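Local structure of type-iv like pilin ttha1219 (Thermus thermophilus, 5G23) at residues 46-51 and 133-138; 79-84 and 155-160; 87-90 and 96-99; 107-112 and 116-121. The protein probably acts as a type IV-like pilin, a membrane-associated structural component linked to the pili that support DNA uptake during natural competence. All blocks are in the same frame, centred on the assembly; numbering follows the deposited sequence.

Interaction 1 of 4, residues 46-51 and 133-138; sequences ADELSL and PVLGGD
Leu-135 meets Leu-49 of helix 44-61 through its side chain, while its polar carbonyl O is held from the other direction by a backbone hydrogen bond to Leu-116. Val-134 bonds to Leu-116 as well, so two residues stand opposite one: Val-134 and Leu-135 form a classic beta bulge on strand 132-134, the outermost of the sheet within this chain. This is where the sheet meets the helix that packs on it, the central arrangement of a pilin fold. The chain turns a corner at Leu-135, and its CB points to the helix. CG lies anti to the backbone N (chi1 180°), which carries the two methyl branches across the gap. Branch CD2 of Leu-135 meets CD2 of Leu-49 at 3.6 Å, the two side chains crossing at about a right angle. Leu-49 starts out away from the strand, but its branched end bends back, so the apolar tip makes the contact. Branch CD1 is directed at Glu-48, but as modelled the two groups come implausibly close; either may be misplaced, and nothing should rest on the detail of that approach. Leucine suits both places, offering a branched apolar end to a buried seam. The second subunit adds its own Glu-48, packed on Glu-48 of this chain. Within the helix, the turn that presents both residues is held by the bond from Ser-50 N to Ala-46 O, 2.9 Å long.

Interaction 2 of 4, residues 79-84 and 155-160; sequences QGDGVQ and WKRQAQ
The carboxylate of Asp-81 and the guanidinium of Arg-157 meet edge to edge, their planes only 16° apart, so the contact runs through their rims and not over their faces. It is a bidentate, side-on salt bridge that joins the loop leading into strand 82-88 of the larger sheet to the turn after strand 154-156 of the smaller one. Arg-157 NE donates to Asp-81 OD2 at 2.8 Å, and Arg-157 NH2 donates to Asp-81 OD1 at the same length; both bonds are close to straight (162° and 163°). Each oxygen offers its syn lone pair, the one on the side of its twin, which is why two parallel N-H groups fit so well. Arginine suits the place because its long chain, extended from CG to NE, spans the gap although the CA atoms of Asp-81 and Arg-157 remain 9.6 Å apart. Asp-81 is short and buried, and its oxygens have further donors: OD1 takes the N-H of Ser-77 and OD2 that of Val-147. These additional bonds help fix the rotation of the carboxylate and would probably favour its charged form. At the far end of the guanidinium, the nitrogen not used by Asp-81, NH1, makes a second salt bridge with OE1 of Glu-211.

Interaction 3 of 4, residues 87-90 and 96-99; sequences FLCE and ICGE
Cys-89 and Cys-97 are joined by a disulfide, SG to SG 2.1 Å, and everything tight in this contact gathers round it. The torsion about the S-S bond is -66°, a left-handed disulfide, and the 3.4 Å between CB of Cys-89 and CB of Cys-97 follows from this covalent geometry. Both cysteines point toward each other, each with SG anti to its own carbonyl carbon. Phe-87 closes the buried side. Its CG sits between the backbone N and the carbonyl carbon (chi1 54°), which swings the ring to the bridge, where CE2 lies 3.7 Å from SG of Cys-97. SG of Cys-97 approaches at the ring edge, 5.0 Å from the Phe-87 centroid. Beside it, also at the edge, CG2 of Ile-96 rests more loosely on CZ of Phe-87, at 4.2 Å. A flat aromatic suits this flank because one edge can receive both the sulfur and the branched aliphatic chain. The other side is looser: Leu-88 and Glu-90 point away from the 96-99 segment, and Glu-99 is exposed. OE1 of Glu-90 instead makes a salt bridge with Arg-66 and a hydrogen bond with Tyr-65, while its carboxylate and that of Glu-90 from the second subunit are like charges brought close. The whole is a disulfide-closed loop between two neighbouring strands of a sheet, 82-88 and 104-112, with a cysteine sulfur-aromatic contact at its base.

Interaction 4 of 4, residues 107-112 and 116-121; sequences TGYEVN and LRWGAC
Strands 107-112 and 116-121 run antiparallel as the arms of a beta hairpin, their axes 4.6 Å apart at closest and twisted to 151°. Gly-108 with Gly-119 and Glu-110 with Arg-117 are the hydrogen-bonded pairs; the shortest backbone bonds, Gly-119 N to Gly-108 O and Arg-117 N to Glu-110 O, are 2.8 Å. The glycines add no side chain to the face of Glu-110 and Arg-117. Between them lies the non-hydrogen-bonded pair Tyr-109 and Trp-118, whose side chains share one face with Thr-107, Val-111 and Leu-116. The Tyr-109 ring and the five-membered ring of Trp-118 form an offset stack, centroids 4.7 Å apart and planes at 30°. Trp-118 CD1 does the touching, over one face of the tyrosine toward its rim. Tryptophan suits the place because NE1 also donates, in its ring plane, to OG1 of Thr-107 at 2.9 Å. That hydroxyl is also hydrogen-bonded to Glu-59 of helix 44-61. Nearer the turn, Val-111 CG2 meets Leu-116 CD1 at 3.9 Å. On the other face Arg-117, extended, brings NH1 to O of Asn-112 (2.8 Å), approaching from above the carbonyl plane. Tyr-109 and Trp-118 pack beneath the helix against Glu-59, Trp-118 also on Arg-58 of the second subunit; Val-111 and Leu-116 touch Phe-145 of strand 141-151, and the hairpin lies in the sheet between strands 82-88 and 132-134.

In the fold
All four contacts reach the larger antiparallel sheet, in which strands 132-134, 115-122, 104-112 and 82-88 are successive neighbours; interaction 2 ties it to the smaller sheet. Interaction 4 lies amid them: it shares backbone bonds with interaction 1 on one flank and with interaction 2 on the other, their centres about 14 and 13 Å away. Interaction 3 lies at the end of strand 82-88, its centre about 25 Å from those of interactions 1 and 2, and meets interaction 4 where Ile-96 packs on Trp-118. Along the chain, interactions 3 and 4 follow in series, both nested within interactions 1 and 2, whose segments alternate. Helix, both sheets and a disulfide loop are thereby tied into one pilin globule.

Interaction 1 of 4, residues 46-51 and 133-138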
loop_
_atom_site.group_PDB
_atom_site.type_symbol
_atom_site.label_atom_id
_atom_site.label_comp_id
_atom_site.label_asym_id
_atom_site.label_seq_id
_atom_site.Cartn_x
_atom_site.Cartn_y
_atom_site.Cartn_z
ATOM N N ALA B 46 -13.711 3.494 -5.589
ATOM C CA ALA B 46 -13.257 2.151 -5.888
ATOM C C ALA B 46 -11.714 2.072 -5.975
ATOM O O ALA B 46 -11.116 1.137 -5.437
ATOM C CB ALA B 46 -13.836 1.620 -7.201
ATOM N N ASP B 47 -11.094 3.064 -6.596
ATOM C CA ASP B 47 -9.608 3.083 -6.734
ATOM C C ASP B 47 -8.968 3.241 -5.386
ATOM O O ASP B 47 -7.927 2.598 -5.067
ATOM C CB ASP B 47 -9.132 4.185 -7.687
ATOM C CG ASP B 47 -9.445 3.893 -9.123
ATOM O OD1 ASP B 47 -9.807 2.733 -9.499
ATOM O OD2 ASP B 47 -9.321 4.858 -9.908
ATOM N N GLU B 48 -9.617 3.990 -4.513
ATOM C CA GLU B 48 -9.049 4.145 -3.169
ATOM C C GLU B 48 -9.179 2.871 -2.334
ATOM O O GLU B 48 -8.343 2.583 -1.487
ATOM C CB GLU B 48 -9.739 5.218 -2.377
ATOM C CG GLU B 48 -8.915 5.697 -1.221
ATOM C CD GLU B 48 -9.540 6.912 -0.520
ATOM O OE1 GLU B 48 -10.680 7.384 -0.886
ATOM O OE2 GLU B 48 -8.833 7.436 0.379
ATOM N N LEU B 49 -10.295 2.194 -2.469
ATOM C CA LEU B 49 -10.489 0.908 -1.807
ATOM C C LEU B 49 -9.464 -0.115 -2.360
ATOM O O LEU B 49 -8.956 -0.957 -1.558
ATOM C CB LEU B 49 -11.887 0.363 -1.984
ATOM C CG LEU B 49 -13.002 1.150 -1.307
ATOM C CD1 LEU B 49 -14.345 0.550 -1.589
ATOM C CD2 LEU B 49 -12.818 1.238 0.220
ATOM N N SER B 50 -9.185 -0.083 -3.646
ATOM C CA SER B 50 -8.157 -1.007 -4.224
ATOM C C SER B 50 -6.744 -0.726 -3.649
ATOM O O SER B 50 -6.073 -1.655 -3.312
ATOM C CB SER B 50 -8.115 -0.948 -5.746
ATOM O OG SER B 50 -9.405 -1.448 -6.176
ATOM N N LEU B 51 -6.387 0.544 -3.470
ATOM C CA LEU B 51 -5.137 0.900 -2.843
ATOM C C LEU B 51 -5.112 0.326 -1.419
ATOM O O LEU B 51 -4.084 -0.198 -0.973
ATOM C CB LEU B 51 -4.952 2.414 -2.837
ATOM C CG LEU B 51 -4.578 3.062 -4.168
ATOM C CD1 LEU B 51 -4.678 4.568 -4.036
ATOM C CD2 LEU B 51 -3.172 2.702 -4.554
ATOM N N PRO B 133 -3.695 7.046 10.236
ATOM C CA PRO B 133 -4.850 6.940 9.337
ATOM C C PRO B 133 -4.594 6.066 8.126
ATOM O O PRO B 133 -3.493 6.062 7.594
ATOM C CB PRO B 133 -5.079 8.383 8.848
ATOM C CG PRO B 133 -4.201 9.268 9.708
ATOM C CD PRO B 133 -3.179 8.418 10.408
ATOM N N VAL B 134 -5.569 5.293 7.707
ATOM C CA VAL B 134 -5.435 4.637 6.423
ATOM C C VAL B 134 -6.428 5.260 5.446
ATOM O O VAL B 134 -6.048 5.777 4.412
ATOM C CB VAL B 134 -5.709 3.099 6.558
ATOM C CG1 VAL B 134 -5.607 2.376 5.200
ATOM C CG2 VAL B 134 -4.667 2.494 7.494
ATOM N N LEU B 135 -7.703 5.227 5.812
ATOM C CA LEU B 135 -8.780 5.615 4.943
ATOM C C LEU B 135 -9.903 6.143 5.866
ATOM O O LEU B 135 -10.290 5.476 6.808
ATOM C CB LEU B 135 -9.305 4.335 4.171
ATOM C CG LEU B 135 -10.476 4.565 3.194
ATOM C CD1 LEU B 135 -10.083 5.429 2.049
ATOM C CD2 LEU B 135 -10.981 3.267 2.628
ATOM N N GLY B 136 -10.496 7.268 5.494
ATOM C CA GLY B 136 -11.778 7.658 5.991
ATOM C C GLY B 136 -11.705 8.651 7.140
ATOM O O GLY B 136 -10.690 9.217 7.388
ATOM N N GLY B 137 -12.835 8.801 7.829
ATOM C CA GLY B 137 -12.973 9.705 8.977
ATOM C C GLY B 137 -13.170 11.166 8.507
ATOM O O GLY B 137 -12.947 12.115 9.262
ATOM N N ASP B 138 -13.610 11.360 7.274
ATOM C CA ASP B 138 -13.884 12.689 6.758
ATOM C C ASP B 138 -14.992 12.640 5.706
ATOM O O ASP B 138 -16.063 12.095 5.932
ATOM C CB ASP B 138 -12.539 13.277 6.183
ATOM C CG ASP B 138 -11.745 12.302 5.112
ATOM O OD1 ASP B 138 -12.281 11.489 4.298
ATOM O OD2 ASP B 138 -10.481 12.357 5.070
#

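Interaction 2 of 4, residues 79-84 and 155-160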
loop_
_atom_site.group_PDB
_atom_site.type_symbol
_atom_site.label_atom_id
_atom_site.label_comp_id
_atom_site.label_asym_id
_atom_site.label_seq_id
_atom_site.Cartn_x
_atom_site.Cartn_y
_atom_site.Cartn_z
ATOM N N GLN B 79 -19.276 -3.226 15.812
ATOM C CA GLN B 79 -18.750 -1.904 15.492
ATOM C C GLN B 79 -17.608 -1.903 14.454
ATOM O O GLN B 79 -16.994 -0.843 14.245
ATOM C CB GLN B 79 -18.230 -1.213 16.767
ATOM C CG GLN B 79 -19.216 -1.139 17.927
ATOM C CD GLN B 79 -20.391 -0.263 17.605
ATOM O OE1 GLN B 79 -21.370 -0.739 17.022
ATOM N NE2 GLN B 79 -20.319 1.033 17.968
ATOM N N GLY B 80 -17.254 -3.058 13.871
ATOM C CA GLY B 80 -16.021 -3.124 13.113
ATOM C C GLY B 80 -15.005 -4.109 13.670
ATOM O O GLY B 80 -14.842 -4.268 14.865
ATOM N N ASP B 81 -14.331 -4.789 12.789
ATOM C CA ASP B 81 -13.450 -5.795 13.217
ATOM C C ASP B 81 -12.081 -5.250 13.460
ATOM O O ASP B 81 -11.746 -4.190 12.906
ATOM C CB ASP B 81 -13.420 -6.925 12.221
ATOM C CG ASP B 81 -14.787 -7.632 12.098
ATOM O OD1 ASP B 81 -15.778 -7.285 12.855
ATOM O OD2 ASP B 81 -14.883 -8.525 11.265
ATOM N N GLY B 82 -11.344 -5.937 14.304
ATOM C CA GLY B 82 -9.951 -5.621 14.543
ATOM C C GLY B 82 -9.094 -6.792 14.212
ATOM O O GLY B 82 -9.529 -7.930 14.364
ATOM N N VAL B 83 -7.938 -6.540 13.652
ATOM C CA VAL B 83 -7.020 -7.624 13.363
ATOM C C VAL B 83 -5.620 -7.216 13.833
ATOM O O VAL B 83 -5.211 -6.064 13.619
ATOM C CB VAL B 83 -7.073 -8.092 11.906
ATOM C CG1 VAL B 83 -6.932 -6.971 10.954
ATOM C CG2 VAL B 83 -5.967 -9.107 11.650
ATOM N N GLN B 84 -4.974 -8.107 14.547
ATOM C CA GLN B 84 -3.557 -7.955 14.906
ATOM C C GLN B 84 -2.761 -9.160 14.444
ATOM O O GLN B 84 -3.249 -10.277 14.540
ATOM C CB GLN B 84 -3.341 -7.739 16.397
ATOM C CG GLN B 84 -4.192 -6.654 17.046
ATOM C CD GLN B 84 -4.205 -6.806 18.544
ATOM O OE1 GLN B 84 -3.288 -6.340 19.213
ATOM N NE2 GLN B 84 -5.162 -7.572 19.067
ATOM N N TRP B 155 -15.342 -21.233 6.331
ATOM C CA TRP B 155 -15.148 -19.819 6.628
ATOM C C TRP B 155 -15.803 -19.488 7.993
ATOM O O TRP B 155 -16.934 -19.949 8.263
ATOM C CB TRP B 155 -15.765 -18.920 5.506
ATOM C CG TRP B 155 -14.901 -18.864 4.270
ATOM C CD1 TRP B 155 -15.031 -19.612 3.131
ATOM C CD2 TRP B 155 -13.751 -18.044 4.081
ATOM N NE1 TRP B 155 -13.984 -19.292 2.251
ATOM C CE2 TRP B 155 -13.218 -18.330 2.809
ATOM C CE3 TRP B 155 -13.083 -17.148 4.893
ATOM C CZ2 TRP B 155 -12.072 -17.718 2.330
ATOM C CZ3 TRP B 155 -11.976 -16.501 4.386
ATOM C CH2 TRP B 155 -11.477 -16.803 3.147
ATOM N N LYS B 156 -15.096 -18.721 8.838
ATOM C CA LYS B 156 -15.594 -18.406 10.176
ATOM C C LYS B 156 -15.399 -16.912 10.422
ATOM O O LYS B 156 -14.535 -16.271 9.797
ATOM C CB LYS B 156 -14.790 -19.230 11.199
ATOM C CG LYS B 156 -15.032 -20.740 11.097
ATOM C CD LYS B 156 -14.231 -21.580 12.036
ATOM C CE LYS B 156 -14.605 -23.039 11.786
ATOM N NZ LYS B 156 -13.957 -23.905 12.747
ATOM N N ARG B 157 -16.214 -16.353 11.321
ATOM C CA ARG B 157 -15.973 -14.984 11.791
ATOM C C ARG B 157 -16.342 -14.936 13.238
ATOM O O ARG B 157 -17.519 -14.984 13.635
ATOM C CB ARG B 157 -16.721 -13.919 10.983
ATOM C CG ARG B 157 -16.603 -12.510 11.528
ATOM C CD ARG B 157 -17.119 -11.410 10.613
ATOM N NE ARG B 157 -17.226 -10.112 11.283
ATOM C CZ ARG B 157 -18.247 -9.745 12.087
ATOM N NH1 ARG B 157 -19.279 -10.522 12.267
ATOM N NH2 ARG B 157 -18.204 -8.622 12.754
ATOM N N GLN B 158 -15.287 -14.955 14.026
ATOM C CA GLN B 158 -15.429 -15.133 15.453
ATOM C C GLN B 158 -14.088 -14.751 16.033
ATOM O O GLN B 158 -13.071 -14.682 15.327
ATOM C CB GLN B 158 -15.786 -16.572 15.821
ATOM C CG GLN B 158 -14.841 -17.627 15.292
ATOM C CD GLN B 158 -15.379 -19.046 15.369
ATOM O OE1 GLN B 158 -16.455 -19.342 14.828
ATOM N NE2 GLN B 158 -14.694 -19.888 16.096
ATOM N N ALA B 159 -14.075 -14.552 17.353
ATOM C CA ALA B 159 -12.801 -14.286 18.074
ATOM C C ALA B 159 -11.891 -15.432 17.804
ATOM O O ALA B 159 -12.256 -16.629 17.966
ATOM C CB ALA B 159 -13.035 -14.185 19.557
ATOM N N GLN B 160 -10.677 -15.136 17.469
ATOM C CA GLN B 160 -9.761 -16.212 17.253
ATOM C C GLN B 160 -8.342 -15.791 17.400
ATOM O O GLN B 160 -7.995 -14.732 16.894
ATOM C CB GLN B 160 -10.007 -16.609 15.812
ATOM C CG GLN B 160 -8.862 -17.285 15.116
ATOM C CD GLN B 160 -8.935 -18.787 15.336
ATOM O OE1 GLN B 160 -9.274 -19.251 16.435
ATOM N NE2 GLN B 160 -8.739 -19.539 14.276
#

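Interaction 3 of 4, residues 87-90 and 96-99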
loop_
_atom_site.group_PDB
_atom_site.type_symbol
_atom_site.label_atom_id
_atom_site.label_comp_id
_atom_site.label_asym_id
_atom_site.label_seq_id
_atom_site.Cartn_x
_atom_site.Cartn_y
_atom_site.Cartn_z
ATOM N N PHE B 87 5.089 -11.126 13.062
ATOM C CA PHE B 87 5.990 -11.880 12.177
ATOM C C PHE B 87 7.438 -11.541 12.511
ATOM O O PHE B 87 7.726 -10.528 13.150
ATOM C CB PHE B 87 5.715 -11.568 10.711
ATOM C CG PHE B 87 5.752 -10.077 10.408
ATOM C CD1 PHE B 87 4.666 -9.271 10.655
ATOM C CD2 PHE B 87 6.876 -9.508 9.889
ATOM C CE1 PHE B 87 4.699 -7.881 10.408
ATOM C CE2 PHE B 87 6.924 -8.136 9.590
ATOM C CZ PHE B 87 5.842 -7.325 9.883
ATOM N N LEU B 88 8.344 -12.403 12.074
ATOM C CA LEU B 88 9.758 -12.206 12.226
ATOM C C LEU B 88 10.287 -11.419 11.051
ATOM O O LEU B 88 9.975 -11.687 9.912
ATOM C CB LEU B 88 10.494 -13.532 12.252
ATOM C CG LEU B 88 11.994 -13.399 12.582
ATOM C CD1 LEU B 88 12.192 -13.018 14.027
ATOM C CD2 LEU B 88 12.760 -14.678 12.274
ATOM N N CYS B 89 11.069 -10.415 11.325
ATOM C CA CYS B 89 11.701 -9.654 10.264
ATOM C C CYS B 89 12.976 -10.292 9.716
ATOM O O CYS B 89 13.854 -10.569 10.480
ATOM C CB CYS B 89 11.997 -8.272 10.803
ATOM S SG CYS B 89 10.554 -7.280 10.848
ATOM N N GLU B 90 13.068 -10.452 8.390
ATOM C CA GLU B 90 14.305 -10.824 7.642
ATOM C C GLU B 90 14.746 -9.566 6.873
ATOM O O GLU B 90 13.934 -8.942 6.168
ATOM C CB GLU B 90 14.035 -11.952 6.611
ATOM C CG GLU B 90 15.214 -12.518 5.729
ATOM C CD GLU B 90 14.900 -13.956 5.176
ATOM O OE1 GLU B 90 13.799 -14.441 5.609
ATOM O OE2 GLU B 90 15.662 -14.639 4.365
ATOM N N ILE B 96 9.173 -1.929 6.795
ATOM C CA ILE B 96 8.987 -1.689 8.228
ATOM C C ILE B 96 10.013 -2.463 9.063
ATOM O O ILE B 96 10.350 -2.020 10.140
ATOM C CB ILE B 96 7.544 -2.049 8.694
ATOM C CG1 ILE B 96 7.292 -1.401 10.082
ATOM C CG2 ILE B 96 7.352 -3.572 8.681
ATOM C CD1 ILE B 96 6.932 0.073 10.008
ATOM N N CYS B 97 10.518 -3.591 8.536
ATOM C CA CYS B 97 11.581 -4.383 9.155
ATOM C C CYS B 97 12.946 -3.742 9.091
ATOM O O CYS B 97 13.840 -4.205 9.728
ATOM C CB CYS B 97 11.700 -5.779 8.502
ATOM S SG CYS B 97 10.264 -6.803 8.872
ATOM N N GLY B 98 13.123 -2.707 8.288
ATOM C CA GLY B 98 14.379 -1.972 8.229
ATOM C C GLY B 98 15.367 -1.965 9.393
ATOM O O GLY B 98 16.566 -2.113 9.164
ATOM N N GLU B 99 14.877 -1.772 10.629
ATOM C CA GLU B 99 15.706 -1.805 11.848
ATOM C C GLU B 99 15.391 -3.001 12.811
ATOM O O GLU B 99 15.757 -2.979 14.003
ATOM C CB GLU B 99 15.538 -0.490 12.612
ATOM C CG GLU B 99 15.578 0.789 11.772
ATOM C CD GLU B 99 15.038 1.957 12.580
ATOM O OE1 GLU B 99 14.244 1.681 13.508
ATOM O OE2 GLU B 99 15.415 3.128 12.312
#

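Interaction 4 of 4, residues 107-112 and 116-121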
loop_
_atom_site.group_PDB
_atom_site.type_symbol
_atom_site.label_atom_id
_atom_site.label_comp_id
_atom_site.label_asym_id
_atom_site.label_seq_id
_atom_site.Cartn_x
_atom_site.Cartn_y
_atom_site.Cartn_z
ATOM N N THR B 107 1.586 -5.737 13.864
ATOM C CA THR B 107 0.796 -4.912 13.017
ATOM C C THR B 107 -0.651 -5.049 13.422
ATOM O O THR B 107 -1.103 -6.143 13.811
ATOM C CB THR B 107 1.044 -5.304 11.528
ATOM O OG1 THR B 107 0.498 -4.279 10.681
ATOM C CG2 THR B 107 0.429 -6.657 11.170
ATOM N N GLY B 108 -1.383 -3.963 13.326
ATOM C CA GLY B 108 -2.836 -3.945 13.661
ATOM C C GLY B 108 -3.680 -2.956 12.856
ATOM O O GLY B 108 -3.233 -1.833 12.523
ATOM N N TYR B 109 -4.906 -3.378 12.548
ATOM C CA TYR B 109 -5.857 -2.568 11.873
ATOM C C TYR B 109 -7.145 -2.557 12.671
ATOM O O TYR B 109 -7.557 -3.604 13.190
ATOM C CB TYR B 109 -6.147 -3.143 10.473
ATOM C CG TYR B 109 -4.989 -3.056 9.580
ATOM C CD1 TYR B 109 -4.711 -1.848 8.908
ATOM C CD2 TYR B 109 -4.219 -4.135 9.313
ATOM C CE1 TYR B 109 -3.621 -1.754 8.073
ATOM C CE2 TYR B 109 -3.131 -4.054 8.470
ATOM C CZ TYR B 109 -2.837 -2.859 7.864
ATOM O OH TYR B 109 -1.796 -2.796 6.966
ATOM N N GLU B 110 -7.792 -1.410 12.729
ATOM C CA GLU B 110 -9.135 -1.242 13.361
ATOM C C GLU B 110 -9.897 -0.107 12.746
ATOM O O GLU B 110 -9.291 0.778 12.202
ATOM C CB GLU B 110 -8.950 -0.841 14.839
ATOM C CG GLU B 110 -8.239 -1.848 15.714
ATOM C CD GLU B 110 -8.429 -1.579 17.196
ATOM O OE1 GLU B 110 -9.455 -0.921 17.582
ATOM O OE2 GLU B 110 -7.524 -2.003 17.972
ATOM N N VAL B 111 -11.221 -0.113 12.872
ATOM C CA VAL B 111 -12.055 1.020 12.454
ATOM C C VAL B 111 -12.596 1.708 13.705
ATOM O O VAL B 111 -13.006 1.069 14.663
ATOM C CB VAL B 111 -13.250 0.617 11.567
ATOM C CG1 VAL B 111 -14.219 1.780 11.327
ATOM C CG2 VAL B 111 -12.758 0.193 10.233
ATOM N N ASN B 112 -12.569 3.015 13.665
ATOM C CA ASN B 112 -13.162 3.828 14.734
ATOM C C ASN B 112 -13.695 5.119 14.116
ATOM O O ASN B 112 -12.975 5.753 13.318
ATOM C CB ASN B 112 -12.078 4.169 15.760
ATOM C CG ASN B 112 -12.565 5.211 16.774
ATOM O OD1 ASN B 112 -12.179 6.384 16.722
ATOM N ND2 ASN B 112 -13.449 4.787 17.663
ATOM N N LEU B 116 -10.621 3.732 9.004
ATOM C CA LEU B 116 -9.781 2.640 9.180
ATOM C C LEU B 116 -8.400 3.196 9.589
ATOM O O LEU B 116 -7.895 4.071 8.941
ATOM C CB LEU B 116 -9.694 1.820 7.882
ATOM C CG LEU B 116 -8.768 0.601 7.857
ATOM C CD1 LEU B 116 -9.246 -0.513 8.750
ATOM C CD2 LEU B 116 -8.635 0.101 6.421
ATOM N N ARG B 117 -7.824 2.613 10.619
ATOM C CA ARG B 117 -6.531 2.977 11.160
ATOM C C ARG B 117 -5.570 1.804 11.322
ATOM O O ARG B 117 -5.977 0.646 11.387
ATOM C CB ARG B 117 -6.721 3.667 12.500
ATOM C CG ARG B 117 -7.514 4.970 12.438
ATOM C CD ARG B 117 -7.481 5.647 13.814
ATOM N NE ARG B 117 -8.134 6.934 13.808
ATOM C CZ ARG B 117 -9.470 7.094 13.844
ATOM N NH1 ARG B 117 -10.300 6.025 13.895
ATOM N NH2 ARG B 117 -10.003 8.307 13.799
ATOM N N TRP B 118 -4.285 2.113 11.326
ATOM C CA TRP B 118 -3.236 1.154 11.388
ATOM C C TRP B 118 -2.235 1.469 12.459
ATOM O O TRP B 118 -1.928 2.680 12.724
ATOM C CB TRP B 118 -2.488 1.157 10.036
ATOM C CG TRP B 118 -1.249 0.290 10.002
ATOM C CD1 TRP B 118 -1.158 -1.085 10.179
ATOM C CD2 TRP B 118 0.092 0.738 9.791
ATOM N NE1 TRP B 118 0.139 -1.508 10.034
ATOM C CE2 TRP B 118 0.930 -0.414 9.807
ATOM C CE3 TRP B 118 0.658 1.993 9.518
ATOM C CZ2 TRP B 118 2.310 -0.338 9.658
ATOM C CZ3 TRP B 118 2.088 2.067 9.331
ATOM C CH2 TRP B 118 2.869 0.903 9.414
ATOM N N GLY B 119 -1.679 0.449 13.084
ATOM C CA GLY B 119 -0.473 0.655 13.916
ATOM C C GLY B 119 0.525 -0.485 13.865
ATOM O O GLY B 119 0.217 -1.570 13.359
ATOM N N ALA B 120 1.747 -0.189 14.284
ATOM C CA ALA B 120 2.848 -1.085 14.217
ATOM C C ALA B 120 3.688 -1.050 15.483
ATOM O O ALA B 120 3.773 -0.026 16.120
ATOM C CB ALA B 120 3.744 -0.738 13.039
ATOM N N CYS B 121 4.333 -2.142 15.806
ATOM C CA CYS B 121 5.156 -2.203 16.987
ATOM C C CYS B 121 6.233 -3.193 16.816
ATOM O O CYS B 121 6.231 -4.031 15.910
ATOM C CB CYS B 121 4.277 -2.565 18.241
ATOM S SG CYS B 121 3.395 -4.141 18.097
#